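Side-chain contacts in putative leucoanthocyanidin reductase 1 (Vitis vinifera, PDB 3I6I), which binds NADPH and catalyses the reduction of leucoanthocyanidins to flavan-3-ols in flavonoid biosynthesis: residues S89-G92 with D98-A101; A16-F21 with T37-R42; Q145-E148 with P153-Y156. All blocks are in the same frame, centred on the assembly; numbering follows the deposited sequence.

In the fold
From the N terminus, contact 2 comes first: A16-F21, after strand 13-16, meets strand 37-41 once the chain has run through helix 21-32. Contact 1 then closes the short loop between strand 86-89 and helix 99-109. Contact 3 closes the turn from helix 133-149 into strand 155-158. The three follow one another in series, so none nests within or crosses another. Contacts 1 and 2 touch where T90 N lies 2.8 Å from A16 O, probably hydrogen-bonded between neighbouring strand ends, and both line the NADPH site. Contact 3 joins contact 1 through I100 CG2 against L146 CD2 (3.8 Å), helix to helix, but its centre lies about 20 Å from that of contact 2.

Contact 1: S89-G92 with D98-A101. With NDP (NADPH dihydro-nicotinamide-adenine-dinucleotide phosphate), chain B.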
loop_
_atom_site.group_PDB
_atom_site.type_symbol
_atom_site.label_atom_id
_atom_site.label_comp_id
_atom_site.label_asym_id
_atom_site.label_seq_id
_atom_site.Cartn_x
_atom_site.Cartn_y
_atom_site.Cartn_z
ATOM N N SER A 89 1.856 -3.738 9.495
ATOM C CA SER A 89 0.599 -4.347 9.136
ATOM C C SER A 89 0.260 -4.036 7.694
ATOM O O SER A 89 0.197 -2.867 7.299
ATOM C CB SER A 89 -0.517 -3.839 10.026
ATOM O OG SER A 89 -1.776 -4.294 9.587
ATOM N N THR A 90 0.042 -5.099 6.919
ATOM C CA THR A 90 -0.385 -4.986 5.498
ATOM C C THR A 90 -1.701 -5.737 5.300
ATOM O O THR A 90 -1.990 -6.285 4.218
ATOM C CB THR A 90 0.719 -5.534 4.543
ATOM O OG1 THR A 90 0.960 -6.918 4.804
ATOM C CG2 THR A 90 2.076 -4.746 4.686
ATOM N N VAL A 91 -2.550 -5.725 6.312
ATOM C CA VAL A 91 -3.835 -6.435 6.207
ATOM C C VAL A 91 -4.764 -5.765 5.207
ATOM O O VAL A 91 -4.661 -4.547 4.941
ATOM C CB VAL A 91 -4.557 -6.615 7.612
ATOM C CG1 VAL A 91 -3.631 -7.316 8.602
ATOM C CG2 VAL A 91 -5.084 -5.290 8.192
ATOM N N GLY A 92 -5.696 -6.539 4.674
ATOM C CA GLY A 92 -6.566 -6.044 3.623
ATOM C C GLY A 92 -7.637 -5.072 4.090
ATOM O O GLY A 92 -7.942 -4.962 5.286
ATOM N N ASP A 98 -9.457 -4.888 12.555
ATOM C CA ASP A 98 -8.738 -5.975 13.244
ATOM C C ASP A 98 -7.450 -5.436 13.863
ATOM O O ASP A 98 -6.846 -6.053 14.749
ATOM C CB ASP A 98 -8.367 -7.124 12.282
ATOM C CG ASP A 98 -9.576 -7.958 11.808
ATOM O OD1 ASP A 98 -10.677 -7.848 12.386
ATOM O OD2 ASP A 98 -9.382 -8.758 10.852
ATOM N N GLN A 99 -7.002 -4.276 13.383
ATOM C CA GLN A 99 -5.804 -3.660 13.915
ATOM C C GLN A 99 -6.002 -3.055 15.318
ATOM O O GLN A 99 -5.017 -2.767 16.000
ATOM C CB GLN A 99 -5.301 -2.583 12.958
ATOM C CG GLN A 99 -4.760 -3.153 11.672
ATOM C CD GLN A 99 -4.365 -2.092 10.690
ATOM O OE1 GLN A 99 -3.171 -1.934 10.353
ATOM N NE2 GLN A 99 -5.349 -1.316 10.254
ATOM N N ILE A 100 -7.248 -2.864 15.744
ATOM C CA ILE A 100 -7.530 -2.234 17.030
ATOM C C ILE A 100 -6.925 -3.051 18.157
ATOM O O ILE A 100 -6.204 -2.499 19.020
ATOM C CB ILE A 100 -9.020 -2.004 17.250
ATOM C CG1 ILE A 100 -9.553 -0.931 16.287
ATOM C CG2 ILE A 100 -9.313 -1.578 18.705
ATOM C CD1 ILE A 100 -10.999 -0.658 16.458
ATOM N N ALA A 101 -7.180 -4.358 18.157
ATOM C CA ALA A 101 -6.574 -5.233 19.198
ATOM C C ALA A 101 -5.047 -5.233 19.133
ATOM O O ALA A 101 -4.375 -5.253 20.160
ATOM C CB ALA A 101 -7.104 -6.669 19.099
HETATM P PA NDP B . -4.543 -8.709 0.963
HETATM O O1A NDP B . -5.992 -9.107 1.113
HETATM O O2A NDP B . -3.785 -9.091 -0.442
HETATM O O5B NDP B . -3.569 -9.272 2.113
HETATM C C5B NDP B . -3.946 -9.173 3.451
HETATM C C4B NDP B . -3.033 -9.941 4.328
HETATM O O4B NDP B . -3.579 -9.657 5.674
HETATM C C3B NDP B . -3.154 -11.472 4.116
HETATM O O3B NDP B . -1.887 -12.145 4.344
HETATM C C2B NDP B . -4.163 -11.890 5.184
HETATM O O2B NDP B . -3.935 -13.248 5.563
HETATM C C1B NDP B . -3.726 -10.976 6.326
HETATM N N9A NDP B . -4.686 -10.800 7.415
HETATM C C8A NDP B . -5.915 -10.298 7.292
HETATM N N7A NDP B . -6.488 -10.255 8.497
HETATM C C5A NDP B . -5.612 -10.717 9.395
HETATM C C6A NDP B . -5.658 -10.905 10.778
HETATM N N6A NDP B . -6.749 -10.575 11.473
HETATM N N1A NDP B . -4.578 -11.417 11.400
HETATM C C2A NDP B . -3.480 -11.721 10.710
HETATM N N3A NDP B . -3.391 -11.542 9.386
HETATM C C4A NDP B . -4.457 -11.053 8.712
HETATM O O3 NDP B . -4.461 -7.119 1.119
HETATM P PN NDP B . -3.798 -5.995 0.132
HETATM O O1N NDP B . -2.367 -6.140 -0.226
HETATM O O2N NDP B . -4.852 -5.860 -1.029
HETATM O O5D NDP B . -4.092 -4.677 1.070
HETATM C C5D NDP B . -3.141 -4.279 2.068
HETATM C C4D NDP B . -3.242 -2.794 2.275
HETATM O O4D NDP B . -2.716 -2.238 1.038
HETATM C C3D NDP B . -4.640 -2.254 2.446
HETATM O O3D NDP B . -4.586 -1.137 3.329
HETATM C C2D NDP B . -4.972 -1.754 1.053
HETATM O O2D NDP B . -5.831 -0.639 1.188
HETATM C C1D NDP B . -3.622 -1.267 0.531
HETATM N N1N NDP B . -3.397 -1.426 -0.951
HETATM C C2N NDP B . -2.795 -0.402 -1.723
HETATM C C3N NDP B . -2.929 -0.395 -3.047
HETATM C C7N NDP B . -2.244 0.707 -3.877
HETATM O O7N NDP B . -1.533 1.560 -3.334
HETATM N N7N NDP B . -2.394 0.632 -5.189
HETATM C C4N NDP B . -3.757 -1.496 -3.730
HETATM C C5N NDP B . -3.815 -2.753 -2.869
HETATM C C6N NDP B . -3.575 -2.694 -1.566
HETATM P P2B NDP B . -5.109 -14.387 5.181
HETATM O O1X NDP B . -5.158 -14.574 3.708
HETATM O O2X NDP B . -4.682 -15.648 6.050
HETATM O O3X NDP B . -6.471 -13.825 5.760
#
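Q99 reaches across to S89 and V91 with an extended side chain. Its CB carries CG anti to the carbonyl carbon (chi1 -69°), which starts the chain toward the loop. CG then lies 4.1 Å from V91 CG2, the two side chains running antiparallel where they pass. CD follows at 3.6 Å from S89 OG. At the tip OE1 accepts a hydrogen bond from S89 OG at 2.8 Å; the donor stands above the amide plane, 43° out of it. OE1 also takes the backbone N-H of S118, while NE2 donates to I96 O, so both ends of the amide are held and its rotation fixed. A leucine in its place would probably leave S89 OG and S118 N without their shared acceptor. S89-G92 leaves the fourth strand of a Rossmann fold, and T90 O and V91 O both come close to NDP C5D. V91 faces two ways: CG2 meets Q99, whereas CG1 packs against the cofactor, 3.8 Å from NDP C4A of the adenine. G92 passes so near the pyrophosphate that a CB there would clash with NDP O1A. D98 OD2 accepts from the adenine amine NDP N6A at 3.3 Å, with an N-H...O angle of 153°.

Contact 2: A16-F21 with T37-R42; sequences AGATGF and TYILAR. With NDP (NADPH dihydro-nicotinamide-adenine-dinucleotide phosphate), chain B.
A18 and A16 touch the strand with their methyls: A18 CB sits 3.7 Å from I39 CD1, and A16 CB lies 4.0 Å from L40 CD2. These apolar contacts join the strand to the glycine-rich loop of a Rossmann fold, whose GxxGxxG pattern begins with G17 and G20. The loop serves NADPH directly: T19 OG1 and the ribose hydroxyl NDP O3B are hydrogen-bonded at 2.6 Å, and F21 N donates to NDP O2A at 2.9 Å (161°), near the start of helix 21-32, whose dipole probably favours the phosphate. Past the strand end R42 bends at chi3 (-53°), which brings its guanidinium edge-on to the 2'-phosphate with NDP P2B in its plane, consistent with a preference for NADPH over NADH. R42 NE donates almost straight to NDP O2X at 3.0 Å (172°), and R42 NH2 reaches NDP O3X at 2.7 Å. A type I turn from G17 to G20, with G20 N bonded to G17 O, bends the loop round the cofactor; a CB at G20 would clash with NDP O5B, and one at G17 with NDP O4B. Farther out, A27 of helix 21-32 touches both A18 and I39, F54 of helix 48-59 backs I39, and I69 packs on A16 and L40. Polar links between the backbones are made by water. Water 1 accepts from G17 N at 2.9 Å and water 2 from A18 N at 2.8 Å, and both lie within hydrogen-bonding distance of L40 O.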
loop_
_atom_site.group_PDB
_atom_site.type_symbol
_atom_site.label_atom_id
_atom_site.label_comp_id
_atom_site.label_asym_id
_atom_site.label_seq_id
_atom_site.Cartn_x
_atom_site.Cartn_y
_atom_site.Cartn_z
ATOM N N ALA A 16 2.413 -8.501 9.633
ATOM C CA ALA A 16 1.113 -9.133 9.539
ATOM C C ALA A 16 0.578 -8.867 8.150
ATOM O O ALA A 16 0.591 -7.735 7.686
ATOM C CB ALA A 16 0.155 -8.570 10.583
ATOM N N GLY A 17 0.106 -9.916 7.492
ATOM C CA GLY A 17 -0.394 -9.783 6.114
ATOM C C GLY A 17 0.656 -10.008 5.046
ATOM O O GLY A 17 0.507 -9.564 3.892
ATOM N N ALA A 18 1.707 -10.731 5.395
ATOM C CA ALA A 18 2.790 -11.020 4.442
ATOM C C ALA A 18 2.395 -11.861 3.198
ATOM O O ALA A 18 3.130 -11.861 2.207
ATOM C CB ALA A 18 3.963 -11.651 5.167
ATOM N N THR A 19 1.259 -12.570 3.232
ATOM C CA THR A 19 0.802 -13.349 2.064
ATOM C C THR A 19 -0.095 -12.547 1.129
ATOM O O THR A 19 -0.502 -13.052 0.070
ATOM C CB THR A 19 0.060 -14.651 2.460
ATOM O OG1 THR A 19 -1.191 -14.333 3.076
ATOM C CG2 THR A 19 0.891 -15.470 3.389
ATOM N N GLY A 20 -0.345 -11.299 1.513
ATOM C CA GLY A 20 -1.118 -10.340 0.751
ATOM C C GLY A 20 -0.331 -9.711 -0.379
ATOM O O GLY A 20 0.878 -9.903 -0.510
ATOM N N PHE A 21 -1.034 -8.999 -1.232
ATOM C CA PHE A 21 -0.414 -8.428 -2.416
ATOM C C PHE A 21 0.754 -7.476 -2.029
ATOM O O PHE A 21 1.926 -7.703 -2.398
ATOM C CB PHE A 21 -1.494 -7.709 -3.209
ATOM C CG PHE A 21 -1.003 -7.080 -4.452
ATOM C CD1 PHE A 21 -0.393 -7.840 -5.437
ATOM C CD2 PHE A 21 -1.157 -5.725 -4.661
ATOM C CE1 PHE A 21 0.069 -7.254 -6.621
ATOM C CE2 PHE A 21 -0.701 -5.138 -5.841
ATOM C CZ PHE A 21 -0.086 -5.913 -6.819
ATOM N N THR A 37 13.255 -11.036 10.498
ATOM C CA THR A 37 11.900 -10.863 10.039
ATOM C C THR A 37 11.005 -12.010 10.455
ATOM O O THR A 37 11.296 -13.159 10.154
ATOM C CB THR A 37 11.839 -10.692 8.500
ATOM O OG1 THR A 37 12.634 -9.563 8.124
ATOM C CG2 THR A 37 10.397 -10.459 8.027
ATOM N N TYR A 38 9.912 -11.676 11.139
ATOM C CA TYR A 38 8.966 -12.654 11.658
ATOM C C TYR A 38 7.661 -12.430 10.923
ATOM O O TYR A 38 7.243 -11.290 10.738
ATOM C CB TYR A 38 8.722 -12.454 13.164
ATOM C CG TYR A 38 9.915 -12.762 14.047
ATOM C CD1 TYR A 38 9.951 -13.910 14.839
ATOM C CD2 TYR A 38 11.018 -11.922 14.051
ATOM C CE1 TYR A 38 11.044 -14.185 15.628
ATOM C CE2 TYR A 38 12.110 -12.185 14.809
ATOM C CZ TYR A 38 12.133 -13.315 15.605
ATOM O OH TYR A 38 13.250 -13.535 16.367
ATOM N N ILE A 39 7.024 -13.509 10.500
ATOM C CA ILE A 39 5.848 -13.437 9.648
ATOM C C ILE A 39 4.681 -14.081 10.374
ATOM O O ILE A 39 4.756 -15.265 10.734
ATOM C CB ILE A 39 6.116 -14.204 8.328
ATOM C CG1 ILE A 39 7.251 -13.508 7.528
ATOM C CG2 ILE A 39 4.847 -14.386 7.501
ATOM C CD1 ILE A 39 7.012 -12.083 7.218
ATOM N N LEU A 40 3.608 -13.317 10.580
ATOM C CA LEU A 40 2.431 -13.826 11.261
ATOM C C LEU A 40 1.609 -14.669 10.307
ATOM O O LEU A 40 1.338 -14.236 9.205
ATOM C CB LEU A 40 1.587 -12.666 11.808
ATOM C CG LEU A 40 0.470 -12.940 12.827
ATOM C CD1 LEU A 40 1.032 -13.649 14.086
ATOM C CD2 LEU A 40 -0.160 -11.595 13.202
ATOM N N ALA A 41 1.253 -15.895 10.723
ATOM C CA ALA A 41 0.486 -16.826 9.906
ATOM C C ALA A 41 -0.794 -17.240 10.634
ATOM O O ALA A 41 -0.766 -17.530 11.833
ATOM C CB ALA A 41 1.327 -18.095 9.618
ATOM N N ARG A 42 -1.904 -17.259 9.901
ATOM C CA ARG A 42 -3.159 -17.835 10.367
ATOM C C ARG A 42 -2.952 -19.327 10.532
ATOM O O ARG A 42 -2.456 -19.983 9.615
ATOM C CB ARG A 42 -4.251 -17.597 9.314
ATOM C CG ARG A 42 -5.660 -18.057 9.670
ATOM C CD ARG A 42 -6.662 -17.675 8.556
ATOM N NE ARG A 42 -6.616 -16.247 8.212
ATOM C CZ ARG A 42 -7.291 -15.267 8.828
ATOM N NH1 ARG A 42 -8.110 -15.519 9.849
ATOM N NH2 ARG A 42 -7.140 -14.010 8.420
HETATM P PA NDP B . -4.543 -8.709 0.963
HETATM O O1A NDP B . -5.992 -9.107 1.113
HETATM O O2A NDP B . -3.785 -9.091 -0.442
HETATM O O5B NDP B . -3.569 -9.272 2.113
HETATM C C5B NDP B . -3.946 -9.173 3.451
HETATM C C4B NDP B . -3.033 -9.941 4.328
HETATM O O4B NDP B . -3.579 -9.657 5.674
HETATM C C3B NDP B . -3.154 -11.472 4.116
HETATM O O3B NDP B . -1.887 -12.145 4.344
HETATM C C2B NDP B . -4.163 -11.890 5.184
HETATM O O2B NDP B . -3.935 -13.248 5.563
HETATM C C1B NDP B . -3.726 -10.976 6.326
HETATM N N9A NDP B . -4.686 -10.800 7.415
HETATM C C8A NDP B . -5.915 -10.298 7.292
HETATM N N7A NDP B . -6.488 -10.255 8.497
HETATM C C5A NDP B . -5.612 -10.717 9.395
HETATM C C6A NDP B . -5.658 -10.905 10.778
HETATM N N6A NDP B . -6.749 -10.575 11.473
HETATM N N1A NDP B . -4.578 -11.417 11.400
HETATM C C2A NDP B . -3.480 -11.721 10.710
HETATM N N3A NDP B . -3.391 -11.542 9.386
HETATM C C4A NDP B . -4.457 -11.053 8.712
HETATM O O3 NDP B . -4.461 -7.119 1.119
HETATM P PN NDP B . -3.798 -5.995 0.132
HETATM O O1N NDP B . -2.367 -6.140 -0.226
HETATM O O2N NDP B . -4.852 -5.860 -1.029
HETATM O O5D NDP B . -4.092 -4.677 1.070
HETATM C C5D NDP B . -3.141 -4.279 2.068
HETATM C C4D NDP B . -3.242 -2.794 2.275
HETATM O O4D NDP B . -2.716 -2.238 1.038
HETATM C C3D NDP B . -4.640 -2.254 2.446
HETATM O O3D NDP B . -4.586 -1.137 3.329
HETATM C C2D NDP B . -4.972 -1.754 1.053
HETATM O O2D NDP B . -5.831 -0.639 1.188
HETATM C C1D NDP B . -3.622 -1.267 0.531
HETATM N N1N NDP B . -3.397 -1.426 -0.951
HETATM C C2N NDP B . -2.795 -0.402 -1.723
HETATM C C3N NDP B . -2.929 -0.395 -3.047
HETATM C C7N NDP B . -2.244 0.707 -3.877
HETATM O O7N NDP B . -1.533 1.560 -3.334
HETATM N N7N NDP B . -2.394 0.632 -5.189
HETATM C C4N NDP B . -3.757 -1.496 -3.730
HETATM C C5N NDP B . -3.815 -2.753 -2.869
HETATM C C6N NDP B . -3.575 -2.694 -1.566
HETATM P P2B NDP B . -5.109 -14.387 5.181
HETATM O O1X NDP B . -5.158 -14.574 3.708
HETATM O O2X NDP B . -4.682 -15.648 6.050
HETATM O O3X NDP B . -6.471 -13.825 5.760
HETATM O O HOH W 1 -0.837 -12.181 8.957
HETATM O O HOH W 2 2.066 -12.113 7.828
#

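Contact 3: Q145-E148 with P153-Y156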
loop_
_atom_site.group_PDB
_atom_site.type_symbol
_atom_site.label_atom_id
_atom_site.label_comp_id
_atom_site.label_asym_id
_atom_site.label_seq_id
_atom_site.Cartn_x
_atom_site.Cartn_y
_atom_site.Cartn_z
ATOM N N GLN A 145 -5.960 7.498 14.807
ATOM C CA GLN A 145 -6.363 8.200 16.061
ATOM C C GLN A 145 -5.954 7.328 17.248
ATOM O O GLN A 145 -5.319 7.816 18.198
ATOM C CB GLN A 145 -7.874 8.543 16.088
ATOM C CG GLN A 145 -8.506 8.798 17.484
ATOM C CD GLN A 145 -9.164 7.519 18.101
ATOM O OE1 GLN A 145 -9.906 6.809 17.393
ATOM N NE2 GLN A 145 -8.837 7.192 19.389
ATOM N N LEU A 146 -6.331 6.052 17.209
ATOM C CA LEU A 146 -5.929 5.111 18.274
ATOM C C LEU A 146 -4.409 4.981 18.457
ATOM O O LEU A 146 -3.893 5.028 19.599
ATOM C CB LEU A 146 -6.571 3.733 18.076
ATOM C CG LEU A 146 -6.428 2.779 19.255
ATOM C CD1 LEU A 146 -7.078 3.354 20.504
ATOM C CD2 LEU A 146 -7.025 1.418 18.893
ATOM N N VAL A 147 -3.682 4.844 17.368
ATOM C CA VAL A 147 -2.215 4.760 17.427
ATOM C C VAL A 147 -1.628 5.985 18.115
ATOM O O VAL A 147 -0.779 5.892 19.022
ATOM C CB VAL A 147 -1.650 4.605 16.034
ATOM C CG1 VAL A 147 -0.106 4.843 16.004
ATOM C CG2 VAL A 147 -2.022 3.212 15.437
ATOM N N GLU A 148 -2.072 7.156 17.679
ATOM C CA GLU A 148 -1.479 8.414 18.216
ATOM C C GLU A 148 -1.846 8.627 19.683
ATOM O O GLU A 148 -1.006 9.040 20.517
ATOM C CB GLU A 148 -1.870 9.595 17.348
ATOM C CG GLU A 148 -1.292 9.404 15.933
ATOM C CD GLU A 148 -1.556 10.534 14.944
ATOM O OE1 GLU A 148 -1.474 11.689 15.369
ATOM O OE2 GLU A 148 -1.827 10.262 13.725
ATOM N N PRO A 153 4.996 4.986 18.530
ATOM C CA PRO A 153 5.652 5.728 17.447
ATOM C C PRO A 153 5.228 5.129 16.107
ATOM O O PRO A 153 5.161 3.906 15.992
ATOM C CB PRO A 153 7.118 5.441 17.634
ATOM C CG PRO A 153 7.253 4.844 18.977
ATOM C CD PRO A 153 5.973 4.268 19.382
ATOM N N PHE A 154 4.970 5.969 15.126
ATOM C CA PHE A 154 4.371 5.487 13.897
ATOM C C PHE A 154 5.005 6.052 12.633
ATOM O O PHE A 154 5.720 7.089 12.632
ATOM C CB PHE A 154 2.882 5.849 13.926
ATOM C CG PHE A 154 2.616 7.322 13.907
ATOM C CD1 PHE A 154 2.470 8.056 15.103
ATOM C CD2 PHE A 154 2.569 8.019 12.711
ATOM C CE1 PHE A 154 2.243 9.425 15.042
ATOM C CE2 PHE A 154 2.332 9.388 12.686
ATOM C CZ PHE A 154 2.177 10.079 13.832
ATOM N N THR A 155 4.721 5.373 11.536
ATOM C CA THR A 155 5.029 5.895 10.207
ATOM C C THR A 155 3.862 5.474 9.290
ATOM O O THR A 155 3.498 4.318 9.273
ATOM C CB THR A 155 6.390 5.366 9.667
ATOM O OG1 THR A 155 7.479 5.829 10.491
ATOM C CG2 THR A 155 6.646 5.838 8.239
ATOM N N TYR A 156 3.312 6.436 8.569
ATOM C CA TYR A 156 2.185 6.204 7.640
ATOM C C TYR A 156 2.701 6.220 6.209
ATOM O O TYR A 156 3.186 7.269 5.745
ATOM C CB TYR A 156 1.119 7.290 7.815
ATOM C CG TYR A 156 0.544 7.428 9.210
ATOM C CD1 TYR A 156 0.319 6.308 10.027
ATOM C CD2 TYR A 156 0.145 8.691 9.689
ATOM C CE1 TYR A 156 -0.228 6.445 11.286
ATOM C CE2 TYR A 156 -0.442 8.831 10.957
ATOM C CZ TYR A 156 -0.629 7.703 11.746
ATOM O OH TYR A 156 -1.157 7.774 13.037
#
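Y156 OH donates to E148 OE2 at 2.7 Å, the one hydrogen bond between these segments. The donor meets the carboxylate oxygen on its anti side, 17° out of the carboxylate plane, and OE2 in turn lies at the edge of the tyrosine ring, 3.4 Å from Y156 CE2. The bond fastens the end of helix 133-149 to the strand that follows it, within a beta-alpha-beta unit of the Rossmann-like fold: P153 and T155 both form backbone hydrogen bonds with F115 of strand 114-116, which places the incoming strand beside the one that precedes the helix. F154 packs alongside the bonded pair. Its CG takes the position between backbone N and carbonyl carbon (chi1 65°), and the ring is thereby turned so that Y156 OH stands over the centre of one face, 3.7 Å above the plane. Reciprocally, F154 CD2 lies 3.3 Å above the Y156 ring, offset toward its rim. The aliphatic part of E148 joins in, CG approaching F154 CE1 obliquely at 3.6 Å, while its carboxylate runs nearly parallel to the phenylalanine ring, the planes 17° apart. R144, from the same helix, makes a cation-pi contact with Y156. E148 lies on the exposed border of the contact, whereas V147 and Y156 are buried. NADPH-binding K140 is on this helix too, its side chain about 8 Å from that of Y156. V103 of helix 99-109 and F115 of strand 114-116 also pack on V147, whose CG1 branch turns to the strand and rests 3.8 Å from F154 CB and 4.3 Å from Y156 OH.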